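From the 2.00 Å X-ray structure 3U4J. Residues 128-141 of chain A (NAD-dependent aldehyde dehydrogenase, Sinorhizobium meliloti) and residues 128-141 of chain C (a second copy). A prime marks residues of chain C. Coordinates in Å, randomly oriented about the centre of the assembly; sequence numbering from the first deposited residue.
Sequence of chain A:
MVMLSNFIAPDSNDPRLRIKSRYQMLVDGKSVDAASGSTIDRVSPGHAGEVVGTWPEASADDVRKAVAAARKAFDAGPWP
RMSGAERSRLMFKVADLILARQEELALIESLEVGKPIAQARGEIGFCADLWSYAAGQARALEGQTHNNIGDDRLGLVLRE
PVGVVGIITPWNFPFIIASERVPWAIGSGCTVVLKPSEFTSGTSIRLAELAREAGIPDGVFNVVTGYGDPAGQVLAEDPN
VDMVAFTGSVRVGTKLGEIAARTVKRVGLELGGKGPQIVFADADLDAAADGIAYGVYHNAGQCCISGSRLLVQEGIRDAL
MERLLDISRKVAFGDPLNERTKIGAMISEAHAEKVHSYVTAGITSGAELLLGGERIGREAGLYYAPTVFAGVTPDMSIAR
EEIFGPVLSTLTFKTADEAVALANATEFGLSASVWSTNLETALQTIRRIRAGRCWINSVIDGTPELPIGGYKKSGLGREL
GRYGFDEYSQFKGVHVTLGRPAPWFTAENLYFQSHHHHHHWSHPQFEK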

# COMPACT_ATOMS: atom_id res chain seq x y z
N ALA A 128 -26.03 1.42 -6.42
CA ALA A 128 -25.99 2.17 -5.18
C ALA A 128 -24.77 1.72 -4.36
O ALA A 128 -24.11 2.55 -3.71
CB ALA A 128 -27.29 2.00 -4.38
N ASP A 129 -24.46 0.42 -4.39
CA ASP A 129 -23.30 -0.11 -3.65
C ASP A 129 -21.97 0.36 -4.26
O ASP A 129 -21.01 0.63 -3.53
CB ASP A 129 -23.33 -1.66 -3.57
CG ASP A 129 -22.33 -2.21 -2.55
OD1 ASP A 129 -22.35 -1.80 -1.37
OD2 ASP A 129 -21.54 -3.08 -2.93
N LEU A 130 -21.92 0.47 -5.59
CA LEU A 130 -20.74 1.03 -6.24
C LEU A 130 -20.48 2.45 -5.79
O LEU A 130 -19.33 2.79 -5.48
CB LEU A 130 -20.86 0.99 -7.76
CG LEU A 130 -20.73 -0.39 -8.43
CD1 LEU A 130 -21.30 -0.27 -9.87
CD2 LEU A 130 -19.30 -0.88 -8.46
N TRP A 131 -21.54 3.25 -5.77
CA TRP A 131 -21.42 4.65 -5.36
C TRP A 131 -20.99 4.66 -3.89
O TRP A 131 -20.12 5.45 -3.53
CB TRP A 131 -22.74 5.42 -5.58
CG TRP A 131 -22.87 5.97 -6.97
CD1 TRP A 131 -23.30 5.28 -8.10
CD2 TRP A 131 -22.53 7.29 -7.41
NE1 TRP A 131 -23.24 6.11 -9.21
CE2 TRP A 131 -22.79 7.35 -8.81
CE3 TRP A 131 -22.04 8.44 -6.76
CZ2 TRP A 131 -22.58 8.51 -9.56
CZ3 TRP A 131 -21.82 9.60 -7.51
CH2 TRP A 131 -22.08 9.62 -8.90
N SER A 132 -21.55 3.79 -3.05
CA SER A 132 -21.16 3.79 -1.63
C SER A 132 -19.72 3.37 -1.40
O SER A 132 -19.03 3.98 -0.61
CB SER A 132 -22.05 2.88 -0.77
OG SER A 132 -23.40 3.27 -0.92
N TYR A 133 -19.30 2.31 -2.07
CA TYR A 133 -17.91 1.86 -1.98
C TYR A 133 -16.94 2.99 -2.36
O TYR A 133 -15.94 3.24 -1.67
CB TYR A 133 -17.64 0.63 -2.87
CG TYR A 133 -16.16 0.31 -2.89
CD1 TYR A 133 -15.59 -0.58 -1.97
CD2 TYR A 133 -15.31 0.92 -3.82
CE1 TYR A 133 -14.21 -0.83 -1.99
CE2 TYR A 133 -13.93 0.68 -3.83
CZ TYR A 133 -13.40 -0.18 -2.92
OH TYR A 133 -12.04 -0.38 -2.94
N ALA A 134 -17.22 3.65 -3.49
CA ALA A 134 -16.32 4.70 -4.02
C ALA A 134 -16.31 5.90 -3.10
O ALA A 134 -15.26 6.49 -2.84
CB ALA A 134 -16.78 5.11 -5.44
N ALA A 135 -17.49 6.25 -2.58
CA ALA A 135 -17.58 7.36 -1.62
C ALA A 135 -16.73 7.08 -0.39
O ALA A 135 -16.06 7.97 0.13
CB ALA A 135 -19.03 7.62 -1.21
N GLY A 136 -16.76 5.84 0.09
CA GLY A 136 -15.95 5.46 1.27
C GLY A 136 -14.47 5.63 1.00
O GLY A 136 -13.74 6.19 1.82
N GLN A 137 -14.02 5.16 -0.17
CA GLN A 137 -12.60 5.19 -0.53
C GLN A 137 -12.08 6.57 -0.92
O GLN A 137 -10.90 6.85 -0.71
CB GLN A 137 -12.29 4.18 -1.65
CG GLN A 137 -12.36 2.70 -1.19
CD GLN A 137 -11.47 2.47 0.03
OE1 GLN A 137 -10.25 2.54 -0.07
NE2 GLN A 137 -12.09 2.23 1.19
N ALA A 138 -12.96 7.40 -1.48
CA ALA A 138 -12.58 8.71 -2.00
C ALA A 138 -11.90 9.58 -0.96
O ALA A 138 -10.97 10.31 -1.28
CB ALA A 138 -13.81 9.47 -2.61
N ARG A 139 -12.32 9.47 0.30
CA ARG A 139 -11.72 10.32 1.34
C ARG A 139 -10.35 9.82 1.86
O ARG A 139 -9.61 10.57 2.50
CB ARG A 139 -12.72 10.59 2.46
CG ARG A 139 -13.05 9.39 3.34
CD ARG A 139 -14.11 9.82 4.34
NE ARG A 139 -13.58 10.76 5.31
CZ ARG A 139 -14.27 11.20 6.36
NH1 ARG A 139 -15.53 10.80 6.53
NH2 ARG A 139 -13.71 12.03 7.23
N ALA A 140 -10.01 8.58 1.55
CA ALA A 140 -8.77 8.00 2.08
C ALA A 140 -7.63 7.89 1.06
O ALA A 140 -6.62 7.25 1.33
CB ALA A 140 -9.06 6.64 2.68
N LEU A 141 -7.80 8.48 -0.12
CA LEU A 141 -6.81 8.38 -1.17
C LEU A 141 -5.53 9.06 -0.74
O LEU A 141 -5.55 10.16 -0.18
CB LEU A 141 -7.33 8.99 -2.47
CG LEU A 141 -8.60 8.32 -3.03
CD1 LEU A 141 -9.04 9.05 -4.29
CD2 LEU A 141 -8.33 6.86 -3.31
N ALA C 128 -19.80 10.82 14.60
CA ALA C 128 -20.56 10.25 13.48
C ALA C 128 -19.63 10.16 12.29
O ALA C 128 -19.68 9.20 11.53
CB ALA C 128 -21.76 11.12 13.15
N ASP C 129 -18.72 11.13 12.17
CA ASP C 129 -17.76 11.12 11.08
C ASP C 129 -16.70 10.02 11.26
O ASP C 129 -16.27 9.42 10.28
CB ASP C 129 -17.08 12.49 10.90
CG ASP C 129 -16.29 12.57 9.58
OD1 ASP C 129 -16.86 12.26 8.50
OD2 ASP C 129 -15.10 12.91 9.62
N LEU C 130 -16.27 9.79 12.51
CA LEU C 130 -15.33 8.71 12.79
C LEU C 130 -15.92 7.37 12.40
O LEU C 130 -15.28 6.61 11.68
CB LEU C 130 -14.92 8.67 14.27
CG LEU C 130 -13.94 9.75 14.76
CD1 LEU C 130 -13.92 9.85 16.32
CD2 LEU C 130 -12.53 9.49 14.18
N TRP C 131 -17.16 7.11 12.87
CA TRP C 131 -17.92 5.93 12.44
C TRP C 131 -18.06 5.82 10.90
O TRP C 131 -17.83 4.74 10.36
CB TRP C 131 -19.31 5.88 13.11
CG TRP C 131 -19.27 5.36 14.54
CD1 TRP C 131 -18.99 6.08 15.67
CD2 TRP C 131 -19.51 4.01 14.96
NE1 TRP C 131 -19.03 5.24 16.79
CE2 TRP C 131 -19.35 3.97 16.37
CE3 TRP C 131 -19.85 2.83 14.28
CZ2 TRP C 131 -19.51 2.79 17.11
CZ3 TRP C 131 -20.01 1.67 15.01
CH2 TRP C 131 -19.83 1.65 16.42
N SER C 132 -18.46 6.90 10.21
CA SER C 132 -18.53 6.88 8.71
C SER C 132 -17.21 6.59 8.04
O SER C 132 -17.16 5.77 7.11
CB SER C 132 -19.14 8.16 8.11
OG SER C 132 -20.35 8.46 8.82
N TYR C 133 -16.13 7.22 8.50
CA TYR C 133 -14.81 6.95 7.93
C TYR C 133 -14.47 5.46 8.06
O TYR C 133 -14.09 4.78 7.09
CB TYR C 133 -13.71 7.82 8.58
CG TYR C 133 -12.35 7.36 8.11
CD1 TYR C 133 -11.77 7.88 6.93
CD2 TYR C 133 -11.65 6.38 8.81
CE1 TYR C 133 -10.54 7.43 6.49
CE2 TYR C 133 -10.41 5.91 8.37
CZ TYR C 133 -9.87 6.44 7.21
OH TYR C 133 -8.65 5.96 6.79
N ALA C 134 -14.63 4.94 9.27
CA ALA C 134 -14.25 3.56 9.57
C ALA C 134 -15.11 2.57 8.77
O ALA C 134 -14.59 1.59 8.26
CB ALA C 134 -14.39 3.29 11.08
N ALA C 135 -16.41 2.84 8.67
CA ALA C 135 -17.34 1.99 7.93
C ALA C 135 -16.92 1.89 6.45
O ALA C 135 -16.92 0.82 5.85
CB ALA C 135 -18.75 2.55 8.06
N GLY C 136 -16.52 3.02 5.87
CA GLY C 136 -16.08 3.07 4.47
C GLY C 136 -14.77 2.32 4.24
O GLY C 136 -14.60 1.70 3.20
N GLN C 137 -13.85 2.36 5.20
CA GLN C 137 -12.59 1.63 5.10
C GLN C 137 -12.68 0.15 5.45
O GLN C 137 -11.94 -0.65 4.90
CB GLN C 137 -11.51 2.27 6.00
CG GLN C 137 -11.00 3.59 5.46
CD GLN C 137 -10.59 3.48 3.98
OE1 GLN C 137 -9.63 2.79 3.63
NE2 GLN C 137 -11.36 4.13 3.11
N ALA C 138 -13.58 -0.20 6.37
CA ALA C 138 -13.70 -1.61 6.82
C ALA C 138 -13.92 -2.58 5.65
O ALA C 138 -13.44 -3.71 5.69
CB ALA C 138 -14.84 -1.75 7.82
N ARG C 139 -14.64 -2.16 4.61
CA ARG C 139 -14.91 -3.12 3.52
C ARG C 139 -13.76 -3.27 2.54
O ARG C 139 -13.78 -4.16 1.69
CB ARG C 139 -16.20 -2.76 2.79
CG ARG C 139 -16.10 -1.46 1.93
CD ARG C 139 -17.48 -1.16 1.33
NE ARG C 139 -17.85 -2.15 0.31
CZ ARG C 139 -18.99 -2.14 -0.37
NH1 ARG C 139 -19.88 -1.18 -0.12
NH2 ARG C 139 -19.23 -3.06 -1.31
N ALA C 140 -12.77 -2.38 2.62
CA ALA C 140 -11.66 -2.38 1.68
C ALA C 140 -10.41 -3.01 2.24
O ALA C 140 -9.38 -3.04 1.55
CB ALA C 140 -11.33 -0.95 1.25
N LEU C 141 -10.47 -3.46 3.49
CA LEU C 141 -9.27 -4.03 4.15
C LEU C 141 -8.71 -5.23 3.39
O LEU C 141 -9.45 -6.15 3.03
CB LEU C 141 -9.57 -4.42 5.60
CG LEU C 141 -10.11 -3.30 6.49
CD1 LEU C 141 -10.48 -3.84 7.88
CD2 LEU C 141 -9.11 -2.14 6.59
O HOH W 1 -15.81 2.00 0.81
O HOH W 2 -14.03 6.03 4.56

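Helices can approach each other closely where a residue without a side chain sits at the crossing point, and the pairing of two copies of this aldehyde dehydrogenase segment is a compact example. In each chain the stretch is helical from its first residue, the helix having begun earlier, and it finishes in loop or turn. The two axes come within 8.2 Å, with an angle of 115° between their N-to-C directions, so the helices cross steeply rather than lying along one another. The backbones meet at glycine: Gly136 CA lies 4.0 Å from Gly136′ CA. An ideal CB on either residue would point toward the partner chain, and one built on Gly136 would fall 3.0 Å from Gly136′ CA, a clash. The absence of a side chain is therefore what this spacing requires.

Beside the crossing, two waters knit the backbones together. Water 1 donates to Tyr133 O at 2.8 Å and to Gly136′ O at 2.7 Å; water 2 makes the reciprocal bridge, donating to Gly136 O and to Tyr133′ O, each at 2.8 Å. The helix leaves these carbonyls able to accept further bonds, and Tyr133 O, for instance, also receives the backbone N of Gln137 at 3.1 Å.

Away from the glycines, the strongest links are two salt bridges related by the near-twofold arrangement. Arg139 begins with its CA-to-CB bond toward the other chain and takes a p rotamer at chi1 followed by t at chi2, carrying its guanidinium to the aspartate one helix over. There the charged groups meet side by side: Arg139 NH1 donates to Asp129′ OD1 at 2.8 Å and Arg139 NH2 to Asp129′ OD2 at 2.9 Å. In the equivalent pair, Arg139′ NH1 reaches Asp129 OD1 and Arg139′ NH2 reaches Asp129 OD2, both at 2.8 Å. Asp129, in a t rotamer, leaves its backbone sideways, but its carboxylate comes nearer the partner. The arginine is buried, so pairing its charge with the partly exposed aspartate suits the place. A planar guanidinium serves twice over, since its edge meets the carboxylate while one face lies against the edge of a tyrosine ring, with Tyr133 CD1 3.6 Å from Arg139′ NE. The arginines also have the most surface covered by the partner stretch, 92 Å² for Arg139 and 94 Å² for Arg139′, of 597 Å² buried in all.

Tyr133, Gln137 and Ala140 are buried too. Ala140 CB points toward the other chain, packing 4.2 Å from Tyr133′ CE1 and 3.4 Å from Gln137′ NE2. Gln137, m at both chi1 and chi2, folds its amide inward, and Gln137 NE2 donates a weak hydrogen bond to Gly136′ O at 3.3 Å. The two amides crowd each other, Gln137 NE2 standing 2.8 Å from Gln137′ NE2; as modelled these are two donors, not a hydrogen bond, while each OE1 is satisfied elsewhere in the structure. Glycine permits the approach, and longer side chains flanking it secure the pair.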